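Local coordinates for major capsid protein (PDB 5TIP) that self-assembles, as trimers, into the very large icosahedral capsid of a virus that infects chlorella algae, at residues T237-P240 with Q245-Q248; A276-P281 with A393-N398; N306-V311 with C385-T390; T327-Y332 with T399-A404; L378-K383 with T411-Y416. All coordinates share one frame; numbering follows the deposited sequence.

Contact 1: residues T237-P240 with Q245-Q248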
# COMPACT_ATOMS: atom_id res chain seq x y z
N THR A 237 9.51 -31.22 15.00
CA THR A 237 10.75 -31.02 15.75
C THR A 237 11.89 -30.78 14.77
O THR A 237 12.33 -31.71 14.08
CB THR A 237 11.04 -32.22 16.64
OG1 THR A 237 9.95 -32.41 17.55
CG2 THR A 237 12.31 -32.00 17.44
N ALA A 238 12.36 -29.54 14.70
CA ALA A 238 13.52 -29.22 13.89
C ALA A 238 14.80 -29.52 14.65
O ALA A 238 14.86 -29.38 15.88
CB ALA A 238 13.50 -27.75 13.47
N THR A 239 15.83 -29.95 13.92
CA THR A 239 17.10 -30.36 14.51
C THR A 239 18.25 -29.63 13.83
O THR A 239 19.06 -30.25 13.13
CB THR A 239 17.29 -31.87 14.41
OG1 THR A 239 17.31 -32.26 13.03
CG2 THR A 239 16.17 -32.61 15.12
N PRO A 240 18.37 -28.32 14.00
CA PRO A 240 19.51 -27.57 13.42
C PRO A 240 20.72 -27.87 14.31
O PRO A 240 20.52 -28.03 15.52
CB PRO A 240 19.10 -26.13 13.45
CG PRO A 240 17.96 -26.07 14.41
CD PRO A 240 17.27 -27.41 14.38
N GLN A 245 25.70 -29.23 8.71
CA GLN A 245 24.42 -28.87 8.11
C GLN A 245 23.49 -30.07 8.22
O GLN A 245 23.63 -31.04 7.48
CB GLN A 245 24.61 -28.44 6.65
CG GLN A 245 25.50 -27.23 6.47
CD GLN A 245 25.33 -26.57 5.12
OE1 GLN A 245 26.30 -26.35 4.39
NE2 GLN A 245 24.09 -26.24 4.77
N ALA A 246 22.55 -29.99 9.15
CA ALA A 246 21.58 -31.07 9.31
C ALA A 246 20.51 -30.98 8.22
O ALA A 246 20.28 -29.93 7.62
CB ALA A 246 20.94 -31.02 10.69
N SER A 247 19.85 -32.11 7.99
CA SER A 247 18.79 -32.19 6.99
C SER A 247 17.63 -32.99 7.56
O SER A 247 17.81 -33.82 8.46
CB SER A 247 19.28 -32.83 5.69
OG SER A 247 19.78 -34.13 5.91
N GLN A 248 16.43 -32.73 7.04
CA GLN A 248 15.24 -33.43 7.51
C GLN A 248 14.27 -33.64 6.35
O GLN A 248 14.30 -32.92 5.34
CB GLN A 248 14.54 -32.65 8.63
CG GLN A 248 15.18 -32.83 10.00
CD GLN A 248 14.40 -32.13 11.10
OE1 GLN A 248 14.16 -30.93 11.03
NE2 GLN A 248 13.99 -32.89 12.11
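The flat end of the Gln248 side chain is laid along the backbone of Thr237 to Thr239, with its two polar atoms facing different peptide groups. CG stands beside the backbone N (chi1 -80°) and the chain runs on extended, which brings the carboxamide to the loop. Gln248 NE2 donates to Thr237 O at 2.8 Å in a nearly straight bond (172°); the donor lies in the carbonyl plane and the oxygen lies in the plane of the amide. On the other branch, Gln248 OE1 receives only a weak bond from Thr239 N, 3.5 Å away, and it is also hydrogen-bonded to the hydroxyl of Tyr382. The Thr239 side chain crosses the glutamine obliquely: its OG1 comes to 3.5 Å of Gln248 CD, while its CG2 lies 3.7 Å from Gln248 NE2. OG1 makes no hydrogen bond to the amide, whose N-H is poorly angled for it. Farther along, Ala246 CB presses on Thr239 O at 3.2 Å. One glutamine amide thus ties the loop leaving strand 223-237 to the start of strand 247-251, which lie in different sheets, and bonds at both amide atoms fix which way the carboxamide is flipped.

Contact 2: residues A276-P281 with A393-N398. With BGC (beta-D-glucopyranose), chain G; BGC (beta-D-glucopyranose), chain E; GLA (alpha-D-galactopyranose), chain B.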
# COMPACT_ATOMS: atom_id res chain seq x y z
N ALA A 276 17.21 -16.29 15.15
CA ALA A 276 18.14 -16.44 16.26
C ALA A 276 18.42 -15.10 16.93
O ALA A 276 18.39 -14.04 16.29
CB ALA A 276 19.45 -17.06 15.77
N LEU A 277 18.67 -15.15 18.23
CA LEU A 277 19.05 -13.96 18.97
C LEU A 277 20.54 -13.70 18.81
O LEU A 277 21.35 -14.63 18.79
CB LEU A 277 18.70 -14.11 20.45
CG LEU A 277 17.25 -14.48 20.79
CD1 LEU A 277 17.06 -14.59 22.30
CD2 LEU A 277 16.28 -13.47 20.20
N ALA A 278 20.90 -12.42 18.70
CA ALA A 278 22.29 -12.04 18.49
C ALA A 278 22.53 -10.67 19.09
O ALA A 278 21.60 -9.91 19.37
CB ALA A 278 22.66 -12.03 17.00
N ASN A 279 23.81 -10.35 19.30
CA ASN A 279 24.22 -9.09 19.91
C ASN A 279 24.34 -7.98 18.87
O ASN A 279 25.36 -7.31 18.73
CB ASN A 279 25.54 -9.30 20.65
CG ASN A 279 25.90 -8.15 21.58
OD1 ASN A 279 25.18 -7.15 21.69
ND2 ASN A 279 27.01 -8.31 22.30
N ILE A 280 23.26 -7.79 18.11
CA ILE A 280 23.13 -6.66 17.19
C ILE A 280 21.83 -5.95 17.55
O ILE A 280 20.90 -6.59 18.05
CB ILE A 280 23.15 -7.11 15.72
CG1 ILE A 280 22.07 -8.16 15.46
CG2 ILE A 280 24.53 -7.64 15.34
CD1 ILE A 280 22.02 -8.65 14.03
N PRO A 281 21.72 -4.62 17.33
CA PRO A 281 20.55 -3.88 17.80
C PRO A 281 19.22 -4.47 17.37
O PRO A 281 18.96 -4.65 16.17
CB PRO A 281 20.76 -2.49 17.20
CG PRO A 281 22.23 -2.36 17.06
CD PRO A 281 22.72 -3.74 16.70
N ALA A 393 30.67 -8.15 15.10
CA ALA A 393 31.53 -8.29 13.93
C ALA A 393 31.33 -9.64 13.25
O ALA A 393 31.45 -9.74 12.03
CB ALA A 393 32.99 -8.10 14.32
N ALA A 394 31.03 -10.69 14.03
CA ALA A 394 30.79 -12.00 13.44
C ALA A 394 29.40 -12.12 12.84
O ALA A 394 29.22 -12.79 11.82
CB ALA A 394 31.01 -13.09 14.49
N VAL A 395 28.40 -11.47 13.45
CA VAL A 395 27.03 -11.58 12.95
C VAL A 395 26.83 -10.71 11.72
O VAL A 395 26.19 -11.12 10.75
CB VAL A 395 26.03 -11.22 14.07
CG1 VAL A 395 24.61 -11.24 13.53
CG2 VAL A 395 26.16 -12.20 15.23
N LEU A 396 27.38 -9.49 11.72
CA LEU A 396 27.20 -8.56 10.61
C LEU A 396 28.16 -8.80 9.46
O LEU A 396 28.14 -8.03 8.49
CB LEU A 396 27.34 -7.12 11.10
CG LEU A 396 26.32 -6.65 12.14
CD1 LEU A 396 26.59 -5.21 12.54
CD2 LEU A 396 24.90 -6.82 11.62
N GLY A 397 29.01 -9.82 9.53
CA GLY A 397 29.95 -10.08 8.45
C GLY A 397 30.30 -11.55 8.27
O GLY A 397 31.42 -11.96 8.59
N ASN A 398 29.36 -12.34 7.76
CA ASN A 398 29.59 -13.77 7.57
C ASN A 398 29.00 -14.19 6.23
O ASN A 398 28.55 -13.36 5.43
CB ASN A 398 29.02 -14.58 8.74
CG ASN A 398 30.06 -15.45 9.40
OD1 ASN A 398 30.42 -16.51 8.88
ND2 ASN A 398 30.55 -15.01 10.55
C2 BGC G . 32.90 -14.63 10.88
C3 BGC G . 34.20 -15.19 11.43
C4 BGC G . 33.93 -15.87 12.77
C5 BGC G . 32.83 -16.91 12.63
C6 BGC G . 32.54 -17.58 13.96
C1 BGC G . 31.79 -15.68 10.86
O2 BGC G . 33.12 -14.14 9.55
O3 BGC G . 35.12 -14.12 11.65
O4 BGC G . 35.13 -16.49 13.25
O5 BGC G . 31.64 -16.29 12.14
O6 BGC G . 31.98 -16.62 14.87
C2 BGC E . 28.66 -7.68 23.82
C3 BGC E . 29.48 -6.57 24.45
C4 BGC E . 29.91 -5.60 23.36
C5 BGC E . 28.72 -5.13 22.53
C6 BGC E . 29.20 -4.24 21.39
C1 BGC E . 27.51 -7.14 22.99
O2 BGC E . 28.15 -8.53 24.85
O3 BGC E . 30.66 -7.13 25.04
O4 BGC E . 30.58 -4.47 23.95
O5 BGC E . 28.00 -6.24 22.00
O6 BGC E . 28.08 -3.84 20.59
C1 GLA B . 36.64 -10.47 10.31
C2 GLA B . 35.71 -9.35 10.74
C3 GLA B . 34.29 -9.71 10.32
C4 GLA B . 34.28 -9.89 8.81
C5 GLA B . 35.26 -10.97 8.40
C6 GLA B . 35.31 -11.15 6.88
O2 GLA B . 35.80 -9.23 12.16
O3 GLA B . 33.36 -8.69 10.68
O4 GLA B . 34.66 -8.65 8.21
O5 GLA B . 36.56 -10.65 8.89
O6 GLA B . 36.03 -12.34 6.55
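Ile280 gives the largest share of the apolar contact, with one methyl on Val395, the last residue of helix 392-395, and one on Leu396 just after it. Its CD1 meets Val395 CG1 at 3.7 Å, and its CG2 lies against Leu396 CG at 3.8 Å, with Leu396 CD2 equally close. The branches of Val395 divide the work: CG1, anti to the backbone N (chi1 176°), takes the isoleucine, and CG2 rests on Ala278 CB at 3.9 Å. No hydrogen bond joins the two segments. Among the polar bonds, Asn398 ND2 donates to Ala394 O within its own segment (2.9 Å, 167°), the oxygen lying close to the amide plane, and OD1 of Asn279, the centre of an inverse gamma turn, accepts from Gly288 N farther along the chain. The third kind is carbohydrate. Both asparagines are N-glycosylated, with Asn279 ND2 joined to C1 of one glucose and Asn398 ND2 to C1 of another, each at 1.4 Å. The glucose on Asn398 gives its O2 hydroxyl to Gly397 O at 2.9 Å. A galactose donates from O3 to Ala393 O at 2.6 Å, and it also bonds Val140 O of a second subunit. Buried methyls therefore hold two glycan-bearing loops together, while backbone carbonyls on the sugar side serve as acceptors that help fix the glycans against the protein and the subunit boundary.

Contact 3: residues N306-V311 with C385-T390. With BGC (beta-D-glucopyranose), chain G; GLA (alpha-D-galactopyranose), chain C.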
# COMPACT_ATOMS: atom_id res chain seq x y z
N ASN A 306 16.65 -9.63 8.92
CA ASN A 306 18.01 -10.09 8.66
C ASN A 306 17.98 -11.58 8.34
O ASN A 306 17.70 -12.40 9.22
CB ASN A 306 18.89 -9.80 9.87
CG ASN A 306 20.37 -9.85 9.53
OD1 ASN A 306 20.77 -10.48 8.55
ND2 ASN A 306 21.18 -9.18 10.34
N GLU A 307 18.26 -11.92 7.08
CA GLU A 307 18.30 -13.32 6.69
C GLU A 307 19.43 -14.07 7.39
O GLU A 307 19.33 -15.29 7.59
CB GLU A 307 18.45 -13.42 5.17
CG GLU A 307 18.74 -14.82 4.64
CD GLU A 307 17.64 -15.82 4.97
OE1 GLU A 307 16.47 -15.40 5.14
OE2 GLU A 307 17.94 -17.03 5.06
N GLN A 308 20.49 -13.37 7.79
CA GLN A 308 21.61 -14.01 8.46
C GLN A 308 21.19 -14.70 9.75
O GLN A 308 21.86 -15.64 10.20
CB GLN A 308 22.71 -12.98 8.75
CG GLN A 308 24.03 -13.58 9.20
CD GLN A 308 24.79 -14.21 8.04
OE1 GLN A 308 25.30 -13.51 7.17
NE2 GLN A 308 24.84 -15.54 8.02
N LEU A 309 20.09 -14.26 10.37
CA LEU A 309 19.60 -14.84 11.61
C LEU A 309 18.55 -15.93 11.39
O LEU A 309 18.08 -16.52 12.36
CB LEU A 309 19.03 -13.75 12.52
CG LEU A 309 19.99 -12.62 12.90
CD1 LEU A 309 19.29 -11.60 13.79
CD2 LEU A 309 21.22 -13.18 13.60
N ALA A 310 18.17 -16.20 10.14
CA ALA A 310 17.28 -17.32 9.85
C ALA A 310 18.07 -18.62 9.79
O ALA A 310 19.29 -18.62 9.60
CB ALA A 310 16.53 -17.08 8.54
N VAL A 311 17.37 -19.74 9.95
CA VAL A 311 18.06 -21.01 10.17
C VAL A 311 18.04 -21.88 8.92
O VAL A 311 18.95 -22.70 8.72
CB VAL A 311 17.44 -21.74 11.38
CG1 VAL A 311 16.03 -22.22 11.08
CG2 VAL A 311 18.34 -22.89 11.83
N CYS A 385 25.02 -23.50 12.43
CA CYS A 385 24.87 -22.50 13.49
C CYS A 385 26.19 -22.35 14.24
O CYS A 385 26.33 -22.68 15.42
CB CYS A 385 23.73 -22.89 14.42
SG CYS A 385 22.23 -23.40 13.56
N SER A 386 27.18 -21.82 13.52
CA SER A 386 28.54 -21.74 14.03
C SER A 386 29.00 -20.32 14.35
O SER A 386 30.10 -20.16 14.90
CB SER A 386 29.52 -22.36 13.02
OG SER A 386 29.44 -21.70 11.77
N ILE A 387 28.20 -19.31 14.04
CA ILE A 387 28.60 -17.92 14.29
C ILE A 387 28.41 -17.59 15.76
O ILE A 387 27.42 -17.98 16.38
CB ILE A 387 27.80 -16.96 13.40
CG1 ILE A 387 27.91 -17.35 11.93
CG2 ILE A 387 28.28 -15.53 13.61
CD1 ILE A 387 27.08 -16.46 11.03
N ASP A 388 29.37 -16.86 16.32
CA ASP A 388 29.24 -16.38 17.69
C ASP A 388 28.16 -15.30 17.72
O ASP A 388 28.33 -14.24 17.12
CB ASP A 388 30.57 -15.83 18.19
CG ASP A 388 30.51 -15.31 19.62
OD1 ASP A 388 29.43 -15.35 20.25
OD2 ASP A 388 31.56 -14.85 20.12
N ALA A 389 27.06 -15.58 18.41
CA ALA A 389 25.94 -14.66 18.42
C ALA A 389 26.21 -13.41 19.25
O ALA A 389 25.51 -12.40 19.08
CB ALA A 389 24.68 -15.37 18.94
N THR A 390 27.20 -13.45 20.13
CA THR A 390 27.52 -12.30 20.97
C THR A 390 28.47 -11.32 20.30
O THR A 390 28.74 -10.26 20.86
CB THR A 390 28.14 -12.76 22.29
OG1 THR A 390 29.45 -13.28 22.04
CG2 THR A 390 27.28 -13.84 22.92
C2 BGC G . 32.90 -14.63 10.88
C3 BGC G . 34.20 -15.19 11.43
C4 BGC G . 33.93 -15.87 12.77
C5 BGC G . 32.83 -16.91 12.63
C6 BGC G . 32.54 -17.58 13.96
C1 BGC G . 31.79 -15.68 10.86
O2 BGC G . 33.12 -14.14 9.55
O3 BGC G . 35.12 -14.12 11.65
O4 BGC G . 35.13 -16.49 13.25
O5 BGC G . 31.64 -16.29 12.14
O6 BGC G . 31.98 -16.62 14.87
C1 GLA C . 32.02 -10.64 26.92
C2 GLA C . 32.37 -11.71 25.90
C3 GLA C . 31.17 -12.01 25.01
C4 GLA C . 29.96 -12.35 25.86
C5 GLA C . 29.70 -11.22 26.85
C6 GLA C . 28.52 -11.55 27.75
O2 GLA C . 33.45 -11.27 25.07
O3 GLA C . 31.47 -13.09 24.13
O4 GLA C . 30.18 -13.58 26.56
O5 GLA C . 30.86 -11.00 27.66
O6 GLA C . 28.33 -10.48 28.68
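Gln308, in the 3-10 turn 307-309, meets Ile387, at the end of strand 376-387, where that strand runs into a glycan-binding turn. The two side chains cross at about a right angle, and Gln308 NE2 comes to 3.9 Å of Ile387 CD1; the bend of the glutamine at chi2 (75°) turns its amide that way. The polar partner of NE2 is Thr399 O. A second, looser touch pairs Val311 CG2 with Cys385 SG at 4.3 Å. Beyond the strand, Asp388 forms an Asx turn: its OD1 accepts from Thr390 N at 2.9 Å, well above the carboxylate plane, and from Thr390 OG1 at 2.7 Å on the syn side, both from the same face. With its proton committed to the aspartate, Thr390 OG1 accepts from galactose O3 at 2.9 Å. Asp388 N, for its part, donates to O6 of the glucose carried by Asn398 (3.0 Å, 167°), and Ile387 CG2 lies 3.7 Å from O5 of that sugar. Around this contact, Val311 is backbone-bonded to Lys383 and Ile387 to Thr403 of strand 402-404. Helix 392-395 packs against both segments, Val395 on Leu309 and Ala394 on Ile387, and Asn306 packs on Asn136 of a second subunit.

Contact 4: residues T327-Y332 with T399-A404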
# COMPACT_ATOMS: atom_id res chain seq x y z
N THR A 327 15.76 -27.52 -5.66
CA THR A 327 16.07 -26.94 -4.36
C THR A 327 16.41 -25.46 -4.48
O THR A 327 17.22 -25.07 -5.32
CB THR A 327 17.23 -27.69 -3.71
OG1 THR A 327 16.92 -29.09 -3.62
CG2 THR A 327 17.52 -27.15 -2.33
N ARG A 328 15.79 -24.65 -3.63
CA ARG A 328 16.07 -23.23 -3.55
C ARG A 328 16.49 -22.87 -2.13
O ARG A 328 16.18 -23.59 -1.17
CB ARG A 328 14.86 -22.38 -3.96
CG ARG A 328 14.28 -22.72 -5.32
CD ARG A 328 15.27 -22.42 -6.44
NE ARG A 328 15.45 -20.99 -6.65
CZ ARG A 328 14.70 -20.24 -7.45
NH1 ARG A 328 13.69 -20.80 -8.12
NH2 ARG A 328 14.94 -18.95 -7.59
N LYS A 329 17.19 -21.75 -2.00
CA LYS A 329 17.64 -21.30 -0.69
C LYS A 329 16.45 -20.84 0.16
O LYS A 329 15.35 -20.59 -0.35
CB LYS A 329 18.65 -20.16 -0.84
CG LYS A 329 19.96 -20.57 -1.49
CD LYS A 329 20.72 -21.57 -0.65
CE LYS A 329 22.09 -21.86 -1.26
NZ LYS A 329 22.88 -22.81 -0.43
N GLY A 330 16.69 -20.73 1.46
CA GLY A 330 15.65 -20.26 2.36
C GLY A 330 15.22 -18.84 2.08
O GLY A 330 14.06 -18.48 2.27
N SER A 331 16.16 -18.00 1.61
CA SER A 331 15.82 -16.62 1.28
C SER A 331 14.90 -16.53 0.07
O SER A 331 14.21 -15.51 -0.09
CB SER A 331 17.10 -15.82 1.02
OG SER A 331 17.94 -16.49 0.09
N TYR A 332 14.87 -17.56 -0.78
CA TYR A 332 13.94 -17.56 -1.90
C TYR A 332 12.50 -17.63 -1.42
O TYR A 332 11.63 -16.91 -1.93
CB TYR A 332 14.25 -18.73 -2.84
CG TYR A 332 13.14 -19.06 -3.81
CD1 TYR A 332 12.99 -18.34 -4.99
CD2 TYR A 332 12.25 -20.09 -3.56
CE1 TYR A 332 11.97 -18.63 -5.88
CE2 TYR A 332 11.23 -20.39 -4.44
CZ TYR A 332 11.10 -19.66 -5.60
OH TYR A 332 10.09 -19.95 -6.48
N THR A 399 29.00 -15.50 6.00
CA THR A 399 28.66 -16.09 4.71
C THR A 399 27.20 -16.55 4.70
O THR A 399 26.44 -16.36 5.66
CB THR A 399 29.61 -17.24 4.40
OG1 THR A 399 29.49 -18.25 5.41
CG2 THR A 399 31.05 -16.74 4.37
N GLU A 400 26.80 -17.18 3.60
CA GLU A 400 25.39 -17.44 3.34
C GLU A 400 24.85 -18.66 4.08
O GLU A 400 23.69 -18.65 4.51
CB GLU A 400 25.15 -17.63 1.84
CG GLU A 400 23.69 -17.87 1.47
CD GLU A 400 23.51 -18.34 0.04
OE1 GLU A 400 24.52 -18.66 -0.62
OE2 GLU A 400 22.35 -18.42 -0.41
N THR A 401 25.67 -19.70 4.26
CA THR A 401 25.19 -20.98 4.76
C THR A 401 25.39 -21.15 6.26
O THR A 401 25.34 -22.28 6.76
CB THR A 401 25.86 -22.12 4.00
OG1 THR A 401 27.28 -22.05 4.19
CG2 THR A 401 25.54 -22.03 2.52
N VAL A 402 25.64 -20.06 6.99
CA VAL A 402 25.84 -20.13 8.43
C VAL A 402 24.94 -19.11 9.12
O VAL A 402 24.48 -18.14 8.52
CB VAL A 402 27.32 -19.88 8.83
CG1 VAL A 402 28.19 -21.04 8.37
CG2 VAL A 402 27.81 -18.58 8.23
N THR A 403 24.68 -19.37 10.40
CA THR A 403 23.88 -18.47 11.23
C THR A 403 24.42 -18.53 12.65
O THR A 403 25.36 -19.26 12.95
CB THR A 403 22.39 -18.83 11.18
OG1 THR A 403 21.64 -17.89 11.95
CG2 THR A 403 22.16 -20.23 11.73
N ALA A 404 23.81 -17.73 13.53
CA ALA A 404 24.26 -17.65 14.91
C ALA A 404 24.03 -18.98 15.64
O ALA A 404 23.10 -19.73 15.33
CB ALA A 404 23.53 -16.53 15.65
O HOH W 1 20.18 -17.20 1.08
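Lys329 runs its aliphatic chain past the carboxylate of Glu400 and stops beside Thr401. Its CB is still at the margin, 4.1 Å from Glu400 OE2. CG is the closest at 3.4 Å from Glu400 OE2, and CD keeps beside the same oxygen at 3.6 Å. A bend at chi2 (-65°) shapes this run, after which the chain is extended. CE is still 3.6 Å from Glu400 OE2. At the tip, NZ has gone past: it is 4.4 Å from Glu400 OE2, beyond a salt bridge, and rests 4.0 Å from Thr401 CG2, with a long, weak ion pair to Asp313 as its other charged neighbour. The lysine therefore lends the glutamate its methylenes, and its charge probably acts on the carboxylate only at a distance. Glu400 OE2 finds its main partner in Arg145 of a second subunit, through a salt bridge, and also accepts from a water at 2.9 Å. That water lies very close to Ser331 OG, a link left doubtful by its short length. Lys329 ends strand 322-329 just before helix 330-341, while Glu400 and Thr401 lead into strand 402-404. Asp313, near the start of strand 312-319, is backbone-bonded to Gly330; strands 312-319 and 376-387 both lie between 322-329 and 402-404. Arg328 makes a salt bridge to Glu72 of the second subunit, placing this edge of the sheet at a trimer interface.

Contact 5: residues L378-K383 with T411-Y416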
# COMPACT_ATOMS: atom_id res chain seq x y z
N LEU A 378 8.50 -32.31 2.71
CA LEU A 378 9.28 -31.07 2.72
C LEU A 378 10.71 -31.41 3.13
O LEU A 378 10.96 -31.72 4.30
CB LEU A 378 8.66 -30.05 3.67
CG LEU A 378 9.42 -28.73 3.82
CD1 LEU A 378 9.44 -27.96 2.51
CD2 LEU A 378 8.82 -27.88 4.93
N SER A 379 11.63 -31.38 2.17
CA SER A 379 13.03 -31.69 2.43
C SER A 379 13.74 -30.41 2.84
O SER A 379 13.78 -29.44 2.07
CB SER A 379 13.68 -32.31 1.20
OG SER A 379 15.02 -32.67 1.46
N LEU A 380 14.33 -30.41 4.04
CA LEU A 380 14.95 -29.22 4.61
C LEU A 380 16.44 -29.44 4.80
O LEU A 380 16.90 -30.57 4.99
CB LEU A 380 14.31 -28.87 5.96
CG LEU A 380 12.82 -28.55 5.97
CD1 LEU A 380 12.34 -28.32 7.40
CD2 LEU A 380 12.53 -27.34 5.11
N THR A 381 17.19 -28.34 4.72
CA THR A 381 18.61 -28.34 5.04
C THR A 381 18.91 -27.06 5.81
O THR A 381 18.59 -25.96 5.34
CB THR A 381 19.48 -28.42 3.78
OG1 THR A 381 19.23 -29.66 3.11
CG2 THR A 381 20.96 -28.34 4.15
N TYR A 382 19.52 -27.20 6.98
CA TYR A 382 19.76 -26.08 7.87
C TYR A 382 21.16 -25.53 7.70
O TYR A 382 22.08 -26.23 7.25
CB TYR A 382 19.54 -26.49 9.33
CG TYR A 382 18.16 -27.06 9.59
CD1 TYR A 382 17.06 -26.22 9.70
CD2 TYR A 382 17.97 -28.42 9.72
CE1 TYR A 382 15.80 -26.74 9.94
CE2 TYR A 382 16.71 -28.95 9.95
CZ TYR A 382 15.63 -28.10 10.06
OH TYR A 382 14.37 -28.61 10.29
N LYS A 383 21.32 -24.26 8.05
CA LYS A 383 22.64 -23.65 8.06
C LYS A 383 23.46 -24.21 9.22
O LYS A 383 22.94 -24.82 10.16
CB LYS A 383 22.53 -22.13 8.18
CG LYS A 383 21.71 -21.48 7.09
CD LYS A 383 21.60 -19.98 7.33
CE LYS A 383 20.72 -19.32 6.28
NZ LYS A 383 20.54 -17.86 6.57
N THR A 411 13.39 -25.00 17.48
CA THR A 411 13.12 -26.42 17.38
C THR A 411 11.67 -26.75 17.05
O THR A 411 11.36 -27.92 16.81
CB THR A 411 13.50 -27.12 18.69
OG1 THR A 411 12.82 -26.49 19.78
CG2 THR A 411 15.00 -27.04 18.92
N ALA A 412 10.79 -25.76 17.03
CA ALA A 412 9.38 -25.97 16.71
C ALA A 412 9.15 -25.55 15.26
O ALA A 412 9.21 -24.36 14.93
CB ALA A 412 8.48 -25.18 17.66
N LEU A 413 8.87 -26.53 14.41
CA LEU A 413 8.58 -26.30 13.00
C LEU A 413 7.06 -26.35 12.81
O LEU A 413 6.45 -27.41 12.95
CB LEU A 413 9.28 -27.32 12.11
CG LEU A 413 8.84 -27.38 10.64
CD1 LEU A 413 9.08 -26.04 9.96
CD2 LEU A 413 9.57 -28.49 9.90
N ASN A 414 6.47 -25.20 12.50
CA ASN A 414 5.04 -25.09 12.27
C ASN A 414 4.79 -24.97 10.77
O ASN A 414 5.25 -24.01 10.15
CB ASN A 414 4.45 -23.88 13.01
CG ASN A 414 4.74 -23.91 14.49
OD1 ASN A 414 4.10 -24.63 15.25
ND2 ASN A 414 5.71 -23.11 14.92
N ILE A 415 4.06 -25.92 10.21
CA ILE A 415 3.75 -25.94 8.78
C ILE A 415 2.25 -25.74 8.63
O ILE A 415 1.45 -26.49 9.20
CB ILE A 415 4.21 -27.24 8.11
CG1 ILE A 415 5.69 -27.49 8.40
CG2 ILE A 415 3.97 -27.18 6.61
CD1 ILE A 415 6.20 -28.81 7.87
N TYR A 416 1.86 -24.73 7.85
CA TYR A 416 0.47 -24.40 7.63
C TYR A 416 0.10 -24.61 6.17
O TYR A 416 0.94 -24.46 5.27
CB TYR A 416 0.17 -22.95 8.03
CG TYR A 416 0.45 -22.66 9.48
CD1 TYR A 416 -0.47 -22.98 10.47
CD2 TYR A 416 1.65 -22.07 9.87
CE1 TYR A 416 -0.22 -22.72 11.80
CE2 TYR A 416 1.91 -21.81 11.20
CZ TYR A 416 0.97 -22.14 12.16
OH TYR A 416 1.23 -21.88 13.49
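Leu380 meets Leu413 tip to tip, its CD1 3.7 Å from Leu413 CD2, across the interior between two beta-sheets. The torsions differ: Leu413 sends CG anti to the backbone N (chi1 168°), whereas Leu380 holds CG beside it (chi1 -60°), and both bring a methyl to the interface between the sheets. Two residues along each strand, Leu378 CD2 touches Ile415 CD1 at 4.0 Å, these two side chains passing at a slant. No hydrogen bond crosses between the segments; all four residues are buried, and only methyl groups make the contact. The CA atoms of Leu378 and Ile415 are 9.7 Å apart and those of Leu380 and Leu413 10.9 Å, spacings of facing sheets and not of paired strands. Since Leu378 matches Ile415 and Leu380 matches Leu413, the strands run in roughly opposite senses. This is the hydrophobic filling of a jelly-roll sandwich, one of the two such barrels in major capsid proteins of this family. Strand 376-387 lies between 247-251 and 312-319 in one sheet, and strand 412-426 between 223-237 and 257-266 in the other. Ile250 and Phe265 each touch both Leu380 and Leu413, Ile250 also reaches Ile415, and farther along the same strand the ring of Tyr382 meets that of Phe265 with the planes about 75° apart.

Contacts 2, 3 and 5 are buried, whereas 1 and 4 lie at the surface. Contact 5 is wholly apolar and sits nearest the chain's centre; contact 1, with centres about 7 Å away, lies beside it at the surface and is held by bonds from one amide, and the two meet where Gln248 O bonds Leu380 N. Strand 376-387 serves both contacts 3 and 5. Contacts 2 and 3, with centres about 6 Å apart, share one glucose and combine apolar packing with sugar bonds at the outer loops. Contacts 2, 3 and 4 all reach the second subunit, contact 2 beside glycans and contact 4 through charged groups. Gln308 bonds Thr399 O, joining contacts 3 and 4.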